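Long-range contacts in sugar-binding transcriptional regulator, LacI family (PDB 3CS3), which probably acts as a LacI-family transcriptional regulator, binding DNA and responding to a sugar through a periplasmic-binding-protein-like domain: residues Ser82-Asp87 and Arg96-Asp101; Asp87-His92 and Lys129-Gln134. One frame throughout, in Å; residues are numbered along the deposited sequence.

Contact 1 of 2, residues Ser82-Asp87 and Arg96-Asp101; sequences SIVVLD and RQVLLD. With SO4 (sulfate ion), chain E; SO4 (sulfate ion), chain B.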
loop_
_atom_site.group_PDB
_atom_site.type_symbol
_atom_site.label_atom_id
_atom_site.label_comp_id
_atom_site.label_asym_id
_atom_site.label_seq_id
_atom_site.Cartn_x
_atom_site.Cartn_y
_atom_site.Cartn_z
ATOM N N SER A 82 19.769 -9.521 -15.104
ATOM C CA SER A 82 20.270 -9.500 -13.734
ATOM C C SER A 82 19.118 -9.442 -12.744
ATOM O O SER A 82 18.136 -8.745 -12.978
ATOM C CB SER A 82 21.188 -8.301 -13.538
ATOM O OG SER A 82 22.388 -8.497 -14.250
ATOM N N ILE A 83 19.237 -10.176 -11.638
ATOM C CA ILE A 83 18.167 -10.237 -10.636
ATOM C C ILE A 83 18.676 -10.047 -9.201
ATOM O O ILE A 83 19.676 -10.630 -8.809
ATOM C CB ILE A 83 17.348 -11.562 -10.750
ATOM C CG1 ILE A 83 16.698 -11.685 -12.131
ATOM C CG2 ILE A 83 16.244 -11.613 -9.700
ATOM C CD1 ILE A 83 16.479 -13.089 -12.576
ATOM N N VAL A 84 17.987 -9.210 -8.430
ATOM C CA VAL A 84 18.197 -9.148 -6.985
ATOM C C VAL A 84 16.970 -9.715 -6.256
ATOM O O VAL A 84 15.846 -9.266 -6.467
ATOM C CB VAL A 84 18.546 -7.716 -6.506
ATOM C CG1 VAL A 84 18.656 -7.663 -4.997
ATOM C CG2 VAL A 84 19.868 -7.276 -7.116
ATOM N N VAL A 85 17.194 -10.737 -5.437
ATOM C CA VAL A 85 16.128 -11.316 -4.631
ATOM C C VAL A 85 16.152 -10.759 -3.213
ATOM O O VAL A 85 17.217 -10.559 -2.619
ATOM C CB VAL A 85 16.149 -12.874 -4.624
ATOM C CG1 VAL A 85 15.674 -13.419 -5.962
ATOM C CG2 VAL A 85 17.525 -13.411 -4.287
ATOM N N LEU A 86 14.961 -10.484 -2.695
ATOM C CA LEU A 86 14.791 -9.902 -1.375
ATOM C C LEU A 86 14.080 -10.886 -0.452
ATOM O O LEU A 86 13.769 -10.567 0.694
ATOM C CB LEU A 86 13.963 -8.617 -1.475
ATOM C CG LEU A 86 14.332 -7.481 -2.434
ATOM C CD1 LEU A 86 13.514 -6.257 -2.062
ATOM C CD2 LEU A 86 15.816 -7.138 -2.410
ATOM N N ASP A 87 13.847 -12.096 -0.956
ATOM C CA ASP A 87 12.910 -13.019 -0.329
ATOM C C ASP A 87 13.413 -14.454 -0.185
ATOM O O ASP A 87 12.705 -15.296 0.370
ATOM C CB ASP A 87 11.581 -13.008 -1.105
ATOM C CG ASP A 87 11.736 -13.430 -2.571
ATOM O OD1 ASP A 87 12.869 -13.644 -3.055
ATOM O OD2 ASP A 87 10.703 -13.547 -3.254
ATOM N N ARG A 96 21.719 -11.824 -7.019
ATOM C CA ARG A 96 22.231 -11.444 -5.704
ATOM C C ARG A 96 21.102 -11.342 -4.691
ATOM O O ARG A 96 19.939 -11.302 -5.073
ATOM C CB ARG A 96 22.993 -10.123 -5.778
ATOM C CG ARG A 96 24.254 -10.197 -6.613
ATOM C CD ARG A 96 25.290 -11.179 -6.041
ATOM N NE ARG A 96 26.540 -11.029 -6.778
ATOM C CZ ARG A 96 26.867 -11.746 -7.850
ATOM N NH1 ARG A 96 26.055 -12.697 -8.296
ATOM N NH2 ARG A 96 28.012 -11.515 -8.474
ATOM N N GLN A 97 21.454 -11.291 -3.404
ATOM C CA GLN A 97 20.471 -11.261 -2.318
ATOM C C GLN A 97 20.604 -10.010 -1.477
ATOM O O GLN A 97 21.707 -9.647 -1.082
ATOM C CB GLN A 97 20.653 -12.453 -1.379
ATOM C CG GLN A 97 20.747 -13.810 -2.033
ATOM C CD GLN A 97 21.441 -14.834 -1.142
ATOM O OE1 GLN A 97 21.763 -15.933 -1.588
ATOM N NE2 GLN A 97 21.673 -14.476 0.121
ATOM N N VAL A 98 19.485 -9.346 -1.202
ATOM C CA VAL A 98 19.437 -8.338 -0.138
ATOM C C VAL A 98 18.313 -8.729 0.816
ATOM O O VAL A 98 17.145 -8.424 0.581
ATOM C CB VAL A 98 19.257 -6.878 -0.653
ATOM C CG1 VAL A 98 19.406 -5.892 0.503
ATOM C CG2 VAL A 98 20.271 -6.546 -1.731
ATOM N N LEU A 99 18.681 -9.420 1.888
ATOM C CA LEU A 99 17.707 -10.075 2.758
ATOM C C LEU A 99 17.606 -9.421 4.125
ATOM O O LEU A 99 18.558 -8.803 4.592
ATOM C CB LEU A 99 18.073 -11.550 2.928
ATOM C CG LEU A 99 18.298 -12.396 1.674
ATOM C CD1 LEU A 99 18.646 -13.815 2.066
ATOM C CD2 LEU A 99 17.082 -12.383 0.763
ATOM N N LEU A 100 16.446 -9.552 4.764
ATOM C CA LEU A 100 16.316 -9.149 6.159
ATOM C C LEU A 100 17.071 -10.132 7.036
ATOM O O LEU A 100 17.130 -11.326 6.739
ATOM C CB LEU A 100 14.853 -9.111 6.603
ATOM C CG LEU A 100 13.884 -8.167 5.896
ATOM C CD1 LEU A 100 12.499 -8.327 6.491
ATOM C CD2 LEU A 100 14.351 -6.728 5.992
ATOM N N ASP A 101 17.649 -9.622 8.116
ATOM C CA ASP A 101 18.203 -10.467 9.159
ATOM C C ASP A 101 17.056 -11.072 9.985
ATOM O O ASP A 101 16.700 -10.570 11.059
ATOM C CB ASP A 101 19.157 -9.652 10.030
ATOM C CG ASP A 101 19.885 -10.495 11.053
ATOM O OD1 ASP A 101 20.234 -11.659 10.748
ATOM O OD2 ASP A 101 20.116 -9.978 12.163
HETATM S S SO4 E . 30.396 -10.192 -6.283
HETATM O O1 SO4 E . 29.503 -10.723 -5.257
HETATM O O2 SO4 E . 29.625 -9.434 -7.265
HETATM O O3 SO4 E . 31.387 -9.316 -5.665
HETATM O O4 SO4 E . 31.069 -11.305 -6.945
HETATM S S SO4 B . 27.863 -13.220 -11.533
HETATM O O1 SO4 B . 28.477 -14.129 -12.495
HETATM O O2 SO4 B . 26.778 -12.494 -12.187
HETATM O O3 SO4 B . 27.346 -13.993 -10.409
HETATM O O4 SO4 B . 28.858 -12.265 -11.055
HETATM O O HOH W 1 14.238 -11.275 3.448
#

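Contact 2 of 2, residues Asp87-His92 and Lys129-Gln134; sequences DRTTEH and KGYDSQ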
loop_
_atom_site.group_PDB
_atom_site.type_symbol
_atom_site.label_atom_id
_atom_site.label_comp_id
_atom_site.label_asym_id
_atom_site.label_seq_id
_atom_site.Cartn_x
_atom_site.Cartn_y
_atom_site.Cartn_z
ATOM N N ASP A 87 13.847 -12.096 -0.956
ATOM C CA ASP A 87 12.910 -13.019 -0.329
ATOM C C ASP A 87 13.413 -14.454 -0.185
ATOM O O ASP A 87 12.705 -15.296 0.370
ATOM C CB ASP A 87 11.581 -13.008 -1.105
ATOM C CG ASP A 87 11.736 -13.430 -2.571
ATOM O OD1 ASP A 87 12.869 -13.644 -3.055
ATOM O OD2 ASP A 87 10.703 -13.547 -3.254
ATOM N N ARG A 88 14.615 -14.725 -0.701
ATOM C CA ARG A 88 15.176 -16.078 -0.746
ATOM C C ARG A 88 16.686 -16.060 -0.964
ATOM O O ARG A 88 17.252 -15.022 -1.318
ATOM C CB ARG A 88 14.512 -16.900 -1.852
ATOM C CG ARG A 88 14.916 -16.513 -3.265
ATOM C CD ARG A 88 13.908 -17.017 -4.268
ATOM N NE ARG A 88 12.723 -16.170 -4.288
ATOM C CZ ARG A 88 11.610 -16.447 -4.957
ATOM N NH1 ARG A 88 10.596 -15.598 -4.925
ATOM N NH2 ARG A 88 11.512 -17.559 -5.669
ATOM N N THR A 89 17.328 -17.209 -0.750
ATOM C CA THR A 89 18.761 -17.356 -1.024
ATOM C C THR A 89 18.980 -17.999 -2.382
ATOM O O THR A 89 18.105 -18.693 -2.906
ATOM C CB THR A 89 19.507 -18.198 0.037
ATOM O OG1 THR A 89 18.908 -19.495 0.128
ATOM C CG2 THR A 89 19.481 -17.519 1.396
ATOM N N THR A 90 20.162 -17.770 -2.939
ATOM C CA THR A 90 20.492 -18.239 -4.275
ATOM C C THR A 90 21.988 -18.519 -4.378
ATOM O O THR A 90 22.777 -18.046 -3.554
ATOM C CB THR A 90 20.062 -17.207 -5.343
ATOM O OG1 THR A 90 20.243 -17.760 -6.651
ATOM C CG2 THR A 90 20.871 -15.917 -5.213
ATOM N N GLU A 91 22.369 -19.297 -5.385
ATOM C CA GLU A 91 23.771 -19.583 -5.647
ATOM C C GLU A 91 24.067 -19.367 -7.128
ATOM O O GLU A 91 25.222 -19.416 -7.563
ATOM C CB GLU A 91 24.112 -21.014 -5.222
ATOM C CG GLU A 91 25.518 -21.175 -4.646
ATOM C CD GLU A 91 25.735 -20.354 -3.381
ATOM O OE1 GLU A 91 25.070 -20.637 -2.361
ATOM O OE2 GLU A 91 26.572 -19.426 -3.411
ATOM N N HIS A 92 23.002 -19.109 -7.883
ATOM C CA HIS A 92 23.062 -18.892 -9.323
ATOM C C HIS A 92 23.799 -17.601 -9.664
ATOM O O HIS A 92 23.724 -16.614 -8.926
ATOM C CB HIS A 92 21.641 -18.856 -9.890
ATOM C CG HIS A 92 21.568 -19.035 -11.375
ATOM N ND1 HIS A 92 21.387 -17.982 -12.245
ATOM C CD2 HIS A 92 21.636 -20.149 -12.143
ATOM C CE1 HIS A 92 21.351 -18.437 -13.485
ATOM N NE2 HIS A 92 21.502 -19.749 -13.450
ATOM N N LYS A 129 6.470 -22.305 2.776
ATOM C CA LYS A 129 7.471 -22.445 1.719
ATOM C C LYS A 129 8.282 -21.145 1.530
ATOM O O LYS A 129 9.341 -21.149 0.896
ATOM C CB LYS A 129 6.841 -22.994 0.416
ATOM C CG LYS A 129 6.702 -22.045 -0.786
ATOM C CD LYS A 129 6.234 -22.822 -2.028
ATOM C CE LYS A 129 7.091 -22.534 -3.270
ATOM N NZ LYS A 129 6.743 -21.274 -3.999
ATOM N N GLY A 130 7.789 -20.053 2.117
ATOM C CA GLY A 130 8.471 -18.759 2.098
ATOM C C GLY A 130 9.650 -18.697 3.052
ATOM O O GLY A 130 9.512 -18.981 4.244
ATOM N N TYR A 131 10.804 -18.308 2.515
ATOM C CA TYR A 131 12.089 -18.294 3.226
ATOM C C TYR A 131 12.108 -17.490 4.528
ATOM O O TYR A 131 12.702 -17.931 5.514
ATOM C CB TYR A 131 13.182 -17.797 2.275
ATOM C CG TYR A 131 14.513 -17.443 2.903
ATOM C CD1 TYR A 131 15.464 -18.428 3.158
ATOM C CD2 TYR A 131 14.836 -16.119 3.204
ATOM C CE1 TYR A 131 16.689 -18.114 3.722
ATOM C CE2 TYR A 131 16.059 -15.793 3.775
ATOM C CZ TYR A 131 16.983 -16.796 4.027
ATOM O OH TYR A 131 18.200 -16.487 4.589
ATOM N N ASP A 132 11.469 -16.319 4.519
ATOM C CA ASP A 132 11.489 -15.396 5.657
ATOM C C ASP A 132 10.815 -15.982 6.881
ATOM O O ASP A 132 11.289 -15.795 8.003
ATOM C CB ASP A 132 10.809 -14.071 5.301
ATOM C CG ASP A 132 11.725 -13.112 4.549
ATOM O OD1 ASP A 132 12.894 -13.456 4.262
ATOM O OD2 ASP A 132 11.262 -11.996 4.252
ATOM N N SER A 133 9.707 -16.682 6.648
ATOM C CA SER A 133 8.972 -17.368 7.697
ATOM C C SER A 133 9.745 -18.592 8.205
ATOM O O SER A 133 9.785 -18.826 9.412
ATOM C CB SER A 133 7.583 -17.765 7.197
ATOM O OG SER A 133 6.797 -18.275 8.254
ATOM N N GLN A 134 10.361 -19.346 7.284
ATOM C CA GLN A 134 11.217 -20.501 7.611
ATOM C C GLN A 134 12.355 -20.151 8.567
ATOM O O GLN A 134 12.563 -20.837 9.565
ATOM C CB GLN A 134 11.828 -21.099 6.347
ATOM C CG GLN A 134 10.877 -21.881 5.467
ATOM C CD GLN A 134 11.508 -22.303 4.148
ATOM O OE1 GLN A 134 12.608 -21.864 3.791
ATOM N NE2 GLN A 134 10.810 -23.157 3.412
HETATM O O HOH W 2 10.971 -17.819 -0.497
HETATM O O HOH W 3 10.543 -14.879 2.069
#

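Contact 1 of 2, residues Ser82-Asp87 and Arg96-Asp101
Val84 and Val98 meet methyl to methyl, CG1 of Val84 against CG2 of Val98 at 3.8 Å, the two side chains crossing obliquely. Leu86 lies alongside Val98 and points the same way, its CD2 being 3.9 Å from Val98 CB. On the other face of the sheet, Val85 CG2 rests on the aliphatic CG of Gln97 at 4.0 Å, while the amide oxygen OE1 of Gln97 accepts from Thr90 N. Further along that face, Leu99 reaches back until its CD2 touches Leu86 C at 3.6 Å. This packing follows the register of two adjacent parallel strands, whose axes differ by 23°. Three backbone bonds set it: Arg96 N to Ile83 O (3.0 Å), Val85 N to Arg96 O (2.8 Å) and Val98 N to Val85 O (2.9 Å), each with an N-H...O angle near 160°. Where this ladder stops, a water donates to Leu86 O and accepts from Leu100 N. Arg96 leaves the strand pair: its chain bends at chi2 (-63°), and the guanidinium donates through NH1 and NH2 to two sulfates, probably from the crystallisation liquor, with Arg96 NH1 2.8 Å from O3 of the chain B ion. Helix 232-247 covers Leu86, and helix 70-78 covers Val85. The chemistry thus implies a helix-flanked sheet joined here by apolar side chains and backbone bonds, the Arg96 guanidinium lying beyond, on the sulfates.

Contact 2 of 2, residues Asp87-His92 and Lys129-Gln134
Tyr131 carries the contact: its CB, which points toward the loop, lies 3.2 Å from Asp87 O. CG is anti to the backbone N (chi1 168°), and ring atoms CG and CD2 lie near Asp87 O and Arg88 CA. The backbone N of Thr89 stands over one ring face, while Thr89 CG2 reaches Tyr131 OH at 3.6 Å, the two side chains crossing at about a right angle. Polar coupling runs through two waters, both donating to Asp87 O. Tyr131 N donates to one at 3.1 Å and Asp132 N to the other at 3.0 Å, so each water passes the link from a helix-start amide to that carbonyl, which the helix start may polarise. In the next shell, Arg88 grips the Asp87 carboxylate side-on. Arg88 NE is 2.8 Å from Asp87 OD1 and Arg88 NH1 2.6 Å from Asp87 OD2, both from above the carboxylate plane (49° and 35° out of it). Asp87 OD2 also accepts from Asp65 N, and Arg88 NH2 donates to Phe68 O and Thr70 OG1. Asp132 OD1 accepts from Asn102 ND2, and OD2 is hydrogen-bonded to a glycerol, probably from the crystallisation liquor, though such molecules often mark pockets. Helix 131-146 presents its N-terminal turn to the loop after strand 82-85, with Tyr131 also on Leu99 of strand 95-100, while Arg88 packs on Ile63 of strand 60-64 and Ile73 of helix 70-78.

In the fold
Following the chain, strand 82-85 leads through Asp87, the residue both contacts share, into the loop used by contact 2. The loop runs back, and strand 95-100 sets off again parallel to strand 82-85, so contact 1 closes a short excursion of eight residues. The chain next passes through helix 102-115 and strand 121-125 before helix 131-146 meets the loop in contact 2, closing a span of 36 residues. The segments alternate, so the two contacts cross. Leu99 joins them physically: its CD1 lies 3.7 Å from Tyr131 CE2. Contact 1 joins two adjacent interior strands of the mixed sheet, whereas contact 2 ties the loop following strand 82-85 to a helix accompanying the separate four-stranded sheet, as in two-domain periplasmic-binding-protein-like folds.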